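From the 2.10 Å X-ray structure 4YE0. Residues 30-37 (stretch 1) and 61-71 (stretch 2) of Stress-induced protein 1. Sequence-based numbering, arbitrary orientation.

Stretch 1 30-37: NLEGHVLT
Stretch 2 61-71: LPKDVDLAHIH

A tight β-hairpin can pack the residues around its turn against a segment with no regular helix or strand, and the contact between residues 30-37 and 61-71 of Stress-induced protein 1 is a compact example, burying 428 Å² summed over both sides. The hairpin is built from strands 30-32 and 35-37, joined by a type II' turn from Glu32 to Val35. Two reciprocal pairs of backbone hydrogen bonds, each bond 2.9 Å from N to O, define its register: Asn30 N to Thr37 O with Thr37 N to Asn30 O, and Glu32 N to Val35 O with Val35 N to Glu32 O. Gly33 takes phi/psi of 61/-119°, a positive phi that favours glycine, and His34 follows at -100/5°.

His34, the residue with the most covered surface, shows how one turn residue can engage a neighbour through both backbone and side chain. Its CA lies 5.2 Å from the CA of Leu61, and its carbonyl accepts a backbone hydrogen bond, from Leu61 N to His34 O at 2.8 Å with an N-H...O angle of 163°. The CA-to-CB bond points sideways, but chi1 of -85° (m) and chi2 of -96° bring the ring closer to the second stretch. There His34 ND1 sits 3.1 Å from Pro62 O, which lies at the ring edge, near its plane, and His34 CE1 is 3.5 Å from Lys63 CA. That carbonyl also belongs to the local fold: Pro62 to Val65 form a type I turn, closed by a hydrogen bond from Val65 N to Pro62 O at 3.2 Å.

One face of the imidazole is covered by Leu67. Its CD1 stands 4.1 Å from the centroid of the His34 ring, only 7° off the ring normal, a nearly axial CH-pi contact. Chi angles of -55° (m) and -179° (t) carry this methyl over the ring, and the same Leu67 CD1 approaches Gly33 O to 3.4 Å. Nearer the backbone, Leu67 CB packs against Leu31 CD2 at 4.1 Å, so a single leucine spans turn and strand.

Leu61 supplies the apolar counterpart to the backbone hydrogen bond. Its backbone is extended (-68/147°), its CA-to-CB bond points toward the hairpin, and its side chain has chi1 of -84° (m) with chi2 at 10°, between wells. Leu61 packs against leucines of both strands: Leu61 CD2 is 3.9 Å from Leu31 CD1 and 4.2 Å from Leu36 CB, and Leu61 CD1 is 4.1 Å from Leu36 CD2. Both hairpin leucines are t at chi1 and p at chi2, and the CA-to-CB bond of each points toward the second stretch. Leu36 also reaches Ile70, with 4.2 Å between Leu36 CD1 and Ile70 CD1; Ile70 is t at both chi angles.

The general lesson is that a single backbone hydrogen bond can sit beside apolar packing from several leucines and a CH-pi contact.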

# COMPACT_ATOMS: atom_id res chain seq x y z
N ASN A 30 -5.93 -16.70 -1.54
CA ASN A 30 -6.58 -17.80 -0.85
C ASN A 30 -8.07 -17.84 -1.15
O ASN A 30 -8.70 -16.80 -1.35
CB ASN A 30 -6.34 -17.67 0.66
CG ASN A 30 -4.89 -17.90 1.04
OD1 ASN A 30 -4.21 -16.99 1.52
ND2 ASN A 30 -4.40 -19.11 0.82
N LEU A 31 -8.60 -19.06 -1.21
CA LEU A 31 -10.02 -19.29 -1.37
C LEU A 31 -10.55 -20.06 -0.16
O LEU A 31 -9.95 -21.04 0.27
CB LEU A 31 -10.30 -20.09 -2.63
CG LEU A 31 -11.76 -20.41 -2.95
CD1 LEU A 31 -12.56 -19.13 -3.10
CD2 LEU A 31 -11.82 -21.23 -4.22
N GLU A 32 -11.68 -19.60 0.37
CA GLU A 32 -12.31 -20.20 1.53
C GLU A 32 -13.81 -20.22 1.28
O GLU A 32 -14.47 -19.20 1.39
CB GLU A 32 -11.96 -19.37 2.76
CG GLU A 32 -12.03 -20.11 4.08
CD GLU A 32 -11.68 -19.21 5.26
OE1 GLU A 32 -11.99 -19.58 6.40
OE2 GLU A 32 -11.10 -18.13 5.03
N GLY A 33 -14.34 -21.38 0.90
CA GLY A 33 -15.70 -21.45 0.36
C GLY A 33 -15.76 -20.62 -0.91
O GLY A 33 -15.03 -20.89 -1.87
N HIS A 34 -16.61 -19.60 -0.92
CA HIS A 34 -16.71 -18.66 -2.04
C HIS A 34 -15.96 -17.36 -1.78
O HIS A 34 -16.03 -16.43 -2.59
CB HIS A 34 -18.18 -18.36 -2.35
CG HIS A 34 -18.84 -19.36 -3.24
ND1 HIS A 34 -18.94 -19.19 -4.61
CD2 HIS A 34 -19.42 -20.56 -2.97
CE1 HIS A 34 -19.56 -20.23 -5.14
NE2 HIS A 34 -19.86 -21.07 -4.16
N VAL A 35 -15.25 -17.28 -0.66
CA VAL A 35 -14.57 -16.05 -0.28
C VAL A 35 -13.12 -16.04 -0.77
O VAL A 35 -12.31 -16.90 -0.41
CB VAL A 35 -14.65 -15.81 1.25
CG1 VAL A 35 -13.89 -14.55 1.64
CG2 VAL A 35 -16.11 -15.70 1.67
N LEU A 36 -12.81 -15.06 -1.61
CA LEU A 36 -11.50 -14.90 -2.21
C LEU A 36 -10.75 -13.76 -1.51
O LEU A 36 -11.25 -12.64 -1.43
CB LEU A 36 -11.67 -14.59 -3.70
CG LEU A 36 -10.42 -14.71 -4.56
CD1 LEU A 36 -9.96 -16.16 -4.63
CD2 LEU A 36 -10.71 -14.19 -5.96
N THR A 37 -9.56 -14.08 -1.02
CA THR A 37 -8.72 -13.14 -0.28
C THR A 37 -7.38 -12.96 -0.99
O THR A 37 -6.67 -13.94 -1.22
CB THR A 37 -8.46 -13.68 1.14
OG1 THR A 37 -9.72 -13.89 1.80
CG2 THR A 37 -7.63 -12.71 1.95
N LEU A 61 -17.22 -14.54 -4.24
CA LEU A 61 -17.53 -14.95 -5.60
C LEU A 61 -19.01 -15.31 -5.71
O LEU A 61 -19.59 -15.82 -4.74
CB LEU A 61 -16.69 -16.17 -6.00
CG LEU A 61 -15.26 -15.98 -6.53
CD1 LEU A 61 -14.72 -14.57 -6.39
CD2 LEU A 61 -14.32 -16.99 -5.87
N PRO A 62 -19.62 -15.05 -6.87
CA PRO A 62 -20.96 -15.55 -7.14
C PRO A 62 -21.06 -17.07 -6.97
O PRO A 62 -20.06 -17.78 -7.11
CB PRO A 62 -21.20 -15.17 -8.60
CG PRO A 62 -20.34 -13.97 -8.83
CD PRO A 62 -19.18 -14.07 -7.89
N LYS A 63 -22.27 -17.54 -6.69
CA LYS A 63 -22.56 -18.97 -6.53
C LYS A 63 -22.23 -19.69 -7.84
O LYS A 63 -21.78 -20.84 -7.86
CB LYS A 63 -24.04 -19.18 -6.17
CG LYS A 63 -24.56 -18.33 -5.01
CD LYS A 63 -26.08 -18.29 -4.96
CE LYS A 63 -26.66 -19.63 -4.54
NZ LYS A 63 -28.13 -19.55 -4.29
N ASP A 64 -22.48 -18.96 -8.93
CA ASP A 64 -22.24 -19.36 -10.31
C ASP A 64 -20.80 -19.80 -10.68
O ASP A 64 -20.61 -20.54 -11.65
CB ASP A 64 -22.62 -18.15 -11.20
CG ASP A 64 -23.09 -18.54 -12.58
OD1 ASP A 64 -23.09 -19.74 -12.93
OD2 ASP A 64 -23.48 -17.62 -13.33
N VAL A 65 -19.80 -19.34 -9.93
CA VAL A 65 -18.40 -19.51 -10.35
C VAL A 65 -17.92 -20.96 -10.20
O VAL A 65 -18.18 -21.62 -9.19
CB VAL A 65 -17.46 -18.56 -9.58
CG1 VAL A 65 -16.01 -18.77 -10.00
CG2 VAL A 65 -17.86 -17.11 -9.81
N ASP A 66 -17.21 -21.44 -11.22
CA ASP A 66 -16.60 -22.76 -11.19
C ASP A 66 -15.26 -22.66 -10.46
O ASP A 66 -14.24 -22.32 -11.06
CB ASP A 66 -16.42 -23.30 -12.61
CG ASP A 66 -15.76 -24.67 -12.65
OD1 ASP A 66 -15.72 -25.36 -11.61
OD2 ASP A 66 -15.29 -25.06 -13.73
N LEU A 67 -15.27 -22.96 -9.16
CA LEU A 67 -14.12 -22.75 -8.29
C LEU A 67 -12.95 -23.69 -8.58
O LEU A 67 -11.81 -23.39 -8.22
CB LEU A 67 -14.52 -22.88 -6.82
CG LEU A 67 -15.68 -22.00 -6.32
CD1 LEU A 67 -15.93 -22.25 -4.84
CD2 LEU A 67 -15.41 -20.53 -6.55
N ALA A 68 -13.22 -24.81 -9.24
CA ALA A 68 -12.18 -25.77 -9.61
C ALA A 68 -11.23 -25.26 -10.70
O ALA A 68 -10.12 -25.77 -10.83
CB ALA A 68 -12.82 -27.08 -10.06
N HIS A 69 -11.67 -24.27 -11.48
CA HIS A 69 -10.89 -23.77 -12.61
C HIS A 69 -10.58 -22.28 -12.49
O HIS A 69 -10.40 -21.59 -13.50
CB HIS A 69 -11.62 -24.06 -13.91
CG HIS A 69 -11.72 -25.52 -14.21
ND1 HIS A 69 -12.91 -26.22 -14.15
CD2 HIS A 69 -10.78 -26.43 -14.55
CE1 HIS A 69 -12.70 -27.48 -14.45
NE2 HIS A 69 -11.41 -27.64 -14.70
N ILE A 70 -10.50 -21.79 -11.26
CA ILE A 70 -10.07 -20.43 -11.00
C ILE A 70 -8.58 -20.32 -11.32
O ILE A 70 -7.81 -21.23 -11.00
CB ILE A 70 -10.36 -20.03 -9.54
CG1 ILE A 70 -10.22 -18.52 -9.35
CG2 ILE A 70 -9.47 -20.77 -8.56
CD1 ILE A 70 -11.11 -17.98 -8.24
N HIS A 71 -8.19 -19.23 -11.96
CA HIS A 71 -6.80 -19.06 -12.40
C HIS A 71 -6.29 -17.66 -12.07
O HIS A 71 -6.97 -16.67 -12.33
CB HIS A 71 -6.70 -19.32 -13.91
CG HIS A 71 -5.32 -19.65 -14.37
ND1 HIS A 71 -4.50 -18.74 -15.00
CD2 HIS A 71 -4.60 -20.80 -14.29
CE1 HIS A 71 -3.35 -19.30 -15.30
NE2 HIS A 71 -3.38 -20.56 -14.87